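Local structure of titin (Homo sapiens, 2J8H) at residues 5-10 with 79-84. The protein forms part of the giant elastic filament of striated muscle, here as two rigidly linked immunoglobulin domains from its A-band portion. Sequence-based numbering, arbitrary orientation.
Sequences PHFKEE and VRATNQ
Pro5, just ahead of strand 6-7, and Phe7 within it pack on Val79, Ala81 and Asn83 of strand 76-83 in the facing sheet; the chain at 5-7 runs 151° from 79-83, roughly antiparallel, and no hydrogen bond joins the two segments. The pyrrolidine ring of Pro5 lies along the backbone from Ala81 to Asn83: CB rests on Ala81 CB, and CG sits 3.4 Å from Ala81 O. Its CD meets Asn83 OD1 at 3.2 Å. The Asn83 carboxamide, whose CG stands between the backbone N and carbonyl carbon (chi1 63°), is brought beside this proline and is anchored by hydrogen bonds: OD1 accepts the N-H of Gly85, while ND2 donates to Pro32 O and Met3 O. With CG anti to its carbonyl carbon (chi1 -70°), Phe7 brings the CZ end of its ring to Val79 and Ala81. There CE2 touches Val79 CG1 (3.7 Å), while CZ approaches Val79 O (3.6 Å) and Ala81 CB (4.0 Å), both obliquely to the ring. Val28 and Val88 also pack on Phe7, and Trp38 packs on Val79. Phe7, Val79 and Ala81 thus belong to the core between the facing sheets of the I-set immunoglobulin beta-sandwich, with Pro5 and Asn83 at its partly exposed margin, here near the N-terminal end of the tandem, where strand A lies over strand F.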
ATOM      1  N   PRO A   5       9.400 -37.852  -7.276  1.00 48.98           N
ATOM      2  CA  PRO A   5       9.209 -36.590  -6.566  1.00 48.84           C
ATOM      3  C   PRO A   5       8.441 -36.728  -5.258  1.00 48.94           C
ATOM      4  O   PRO A   5       7.561 -37.581  -5.144  1.00 48.12           O
ATOM      5  CB  PRO A   5       8.391 -35.758  -7.546  1.00 48.83           C
ATOM      6  CG  PRO A   5       8.549 -36.430  -8.881  1.00 48.92           C
ATOM      7  CD  PRO A   5       8.675 -37.862  -8.558  1.00 48.21           C
ATOM      8  N   HIS A   6       8.783 -35.888  -4.282  1.00 49.34           N
ATOM      9  CA  HIS A   6       8.105 -35.857  -2.986  1.00 49.26           C
ATOM     10  C   HIS A   6       8.078 -34.414  -2.508  1.00 48.74           C
ATOM     11  O   HIS A   6       8.972 -33.649  -2.821  1.00 48.38           O
ATOM     12  CB  HIS A   6       8.855 -36.741  -2.006  1.00 50.07           C
ATOM     13  CG  HIS A   6       8.254 -36.819  -0.633  1.00 52.11           C
ATOM     14  ND1 HIS A   6       7.125 -37.561  -0.350  1.00 57.62           N
ATOM     15  CD2 HIS A   6       8.692 -36.339   0.558  1.00 55.84           C
ATOM     16  CE1 HIS A   6       6.862 -37.489   0.946  1.00 57.26           C
ATOM     17  NE2 HIS A   6       7.803 -36.761   1.522  1.00 56.64           N
ATOM     18  N   PHE A   7       7.014 -34.040  -1.809  1.00 48.68           N
ATOM     19  CA  PHE A   7       6.931 -32.732  -1.148  1.00 48.59           C
ATOM     20  C   PHE A   7       7.457 -32.893   0.261  1.00 48.54           C
ATOM     21  O   PHE A   7       6.779 -33.445   1.121  1.00 48.99           O
ATOM     22  CB  PHE A   7       5.502 -32.192  -1.178  1.00 48.96           C
ATOM     23  CG  PHE A   7       5.076 -31.788  -2.528  1.00 48.20           C
ATOM     24  CD1 PHE A   7       4.240 -32.585  -3.272  1.00 50.36           C
ATOM     25  CD2 PHE A   7       5.594 -30.655  -3.106  1.00 49.83           C
ATOM     26  CE1 PHE A   7       3.886 -32.240  -4.559  1.00 50.01           C
ATOM     27  CE2 PHE A   7       5.238 -30.294  -4.373  1.00 51.91           C
ATOM     28  CZ  PHE A   7       4.384 -31.119  -5.119  1.00 49.80           C
ATOM     29  N   LYS A   8       8.714 -32.497   0.459  1.00 48.49           N
ATOM     30  CA  LYS A   8       9.351 -32.502   1.778  1.00 48.65           C
ATOM     31  C   LYS A   8       8.668 -31.450   2.648  1.00 48.59           C
ATOM     32  O   LYS A   8       8.469 -31.634   3.838  1.00 48.05           O
ATOM     33  CB  LYS A   8      10.841 -32.181   1.619  1.00 49.21           C
ATOM     34  CG  LYS A   8      11.678 -32.200   2.881  1.00 49.53           C
ATOM     35  CD  LYS A   8      11.974 -33.595   3.293  1.00 52.10           C
ATOM     36  CE  LYS A   8      12.812 -33.645   4.552  1.00 51.99           C
ATOM     37  NZ  LYS A   8      12.784 -35.022   5.130  1.00 53.74           N
ATOM     38  N   GLU A   9       8.323 -30.325   2.036  1.00 49.00           N
ATOM     39  CA  GLU A   9       7.493 -29.319   2.695  1.00 49.30           C
ATOM     40  C   GLU A   9       6.311 -29.051   1.768  1.00 48.82           C
ATOM     41  O   GLU A   9       6.486 -28.595   0.658  1.00 47.82           O
ATOM     42  CB  GLU A   9       8.313 -28.071   2.987  1.00 49.01           C
ATOM     43  CG  GLU A   9       9.554 -28.399   3.823  1.00 49.68           C
ATOM     44  CD  GLU A   9      10.358 -27.174   4.206  1.00 50.15           C
ATOM     45  OE1 GLU A   9      10.022 -26.086   3.711  1.00 51.65           O
ATOM     46  OE2 GLU A   9      11.321 -27.292   4.995  1.00 52.02           O
ATOM     47  N   GLU A  10       5.122 -29.422   2.221  1.00 49.22           N
ATOM     48  CA  GLU A  10       3.898 -29.327   1.423  1.00 51.05           C
ATOM     49  C   GLU A  10       3.382 -27.896   1.424  1.00 50.94           C
ATOM     50  O   GLU A  10       3.715 -27.113   2.313  1.00 49.92           O
ATOM     51  CB  GLU A  10       2.801 -30.230   2.017  1.00 51.01           C
ATOM     52  CG  GLU A  10       3.134 -31.715   2.066  1.00 52.54           C
ATOM     53  CD  GLU A  10       2.102 -32.509   2.865  1.00 54.72           C
ATOM     54  OE1 GLU A  10       0.930 -32.069   2.974  1.00 60.98           O
ATOM     55  OE2 GLU A  10       2.472 -33.568   3.433  1.00 61.46           O
ATOM     56  N   VAL A  79       0.234 -27.553  -6.964  1.00 46.70           N
ATOM     57  CA  VAL A  79       1.617 -27.587  -7.418  1.00 46.37           C
ATOM     58  C   VAL A  79       1.918 -29.036  -7.742  1.00 46.24           C
ATOM     59  O   VAL A  79       1.500 -29.962  -7.007  1.00 44.42           O
ATOM     60  CB  VAL A  79       2.605 -27.028  -6.362  1.00 46.91           C
ATOM     61  CG1 VAL A  79       2.582 -27.853  -5.119  1.00 45.79           C
ATOM     62  CG2 VAL A  79       4.050 -26.889  -6.945  1.00 45.79           C
ATOM     63  N   ARG A  80       2.565 -29.225  -8.886  1.00 46.18           N
ATOM     64  CA  ARG A  80       2.886 -30.547  -9.361  1.00 46.15           C
ATOM     65  C   ARG A  80       4.367 -30.692  -9.531  1.00 46.22           C
ATOM     66  O   ARG A  80       5.009 -29.813 -10.084  1.00 47.68           O
ATOM     67  CB  ARG A  80       2.190 -30.793 -10.702  1.00 46.04           C
ATOM     68  CG  ARG A  80       2.388 -32.234 -11.203  1.00 45.61           C
ATOM     69  CD  ARG A  80       1.830 -32.439 -12.606  1.00 45.63           C
ATOM     70  NE  ARG A  80       0.383 -32.266 -12.619  1.00 44.00           N
ATOM     71  CZ  ARG A  80      -0.378 -32.379 -13.696  1.00 43.76           C
ATOM     72  NH1 ARG A  80       0.159 -32.703 -14.871  1.00 43.36           N
ATOM     73  NH2 ARG A  80      -1.685 -32.190 -13.603  1.00 43.35           N
ATOM     74  N   ALA A  81       4.912 -31.827  -9.105  1.00 45.86           N
ATOM     75  CA  ALA A  81       6.336 -32.106  -9.256  1.00 45.25           C
ATOM     76  C   ALA A  81       6.475 -33.400 -10.029  1.00 44.96           C
ATOM     77  O   ALA A  81       5.875 -34.391  -9.651  1.00 44.03           O
ATOM     78  CB  ALA A  81       7.014 -32.232  -7.870  1.00 45.22           C
ATOM     79  N   THR A  82       7.272 -33.383 -11.094  1.00 45.21           N
ATOM     80  CA  THR A  82       7.401 -34.506 -11.994  1.00 45.12           C
ATOM     81  C   THR A  82       8.865 -34.763 -12.340  1.00 45.68           C
ATOM     82  O   THR A  82       9.622 -33.843 -12.647  1.00 45.40           O
ATOM     83  CB  THR A  82       6.678 -34.191 -13.316  1.00 45.36           C
ATOM     84  OG1 THR A  82       5.313 -33.859 -13.055  1.00 45.57           O
ATOM     85  CG2 THR A  82       6.735 -35.353 -14.297  1.00 44.67           C
ATOM     86  N   ASN A  83       9.247 -36.031 -12.327  1.00 45.24           N
ATOM     87  CA  ASN A  83      10.470 -36.451 -12.994  1.00 45.65           C
ATOM     88  C   ASN A  83      10.164 -37.798 -13.658  1.00 45.94           C
ATOM     89  O   ASN A  83       9.012 -38.215 -13.707  1.00 45.20           O
ATOM     90  CB  ASN A  83      11.670 -36.480 -12.032  1.00 45.58           C
ATOM     91  CG  ASN A  83      11.516 -37.469 -10.926  1.00 45.63           C
ATOM     92  OD1 ASN A  83      10.695 -38.372 -11.002  1.00 47.13           O
ATOM     93  ND2 ASN A  83      12.356 -37.338  -9.886  1.00 48.17           N
ATOM     94  N   GLN A  84      11.175 -38.489 -14.161  1.00 46.52           N
ATOM     95  CA  GLN A  84      10.917 -39.673 -14.958  1.00 46.57           C
ATOM     96  C   GLN A  84      10.432 -40.794 -14.039  1.00 46.54           C
ATOM     97  O   GLN A  84       9.861 -41.786 -14.502  1.00 47.46           O
ATOM     98  CB  GLN A  84      12.175 -40.066 -15.764  1.00 47.84           C
ATOM     99  CG  GLN A  84      12.807 -38.860 -16.617  1.00 51.13           C
ATOM    100  CD  GLN A  84      12.048 -38.464 -17.938  1.00 53.82           C
ATOM    101  OE1 GLN A  84      10.995 -37.815 -17.912  1.00 56.72           O
ATOM    102  NE2 GLN A  84      12.630 -38.827 -19.084  1.00 56.86           N
TER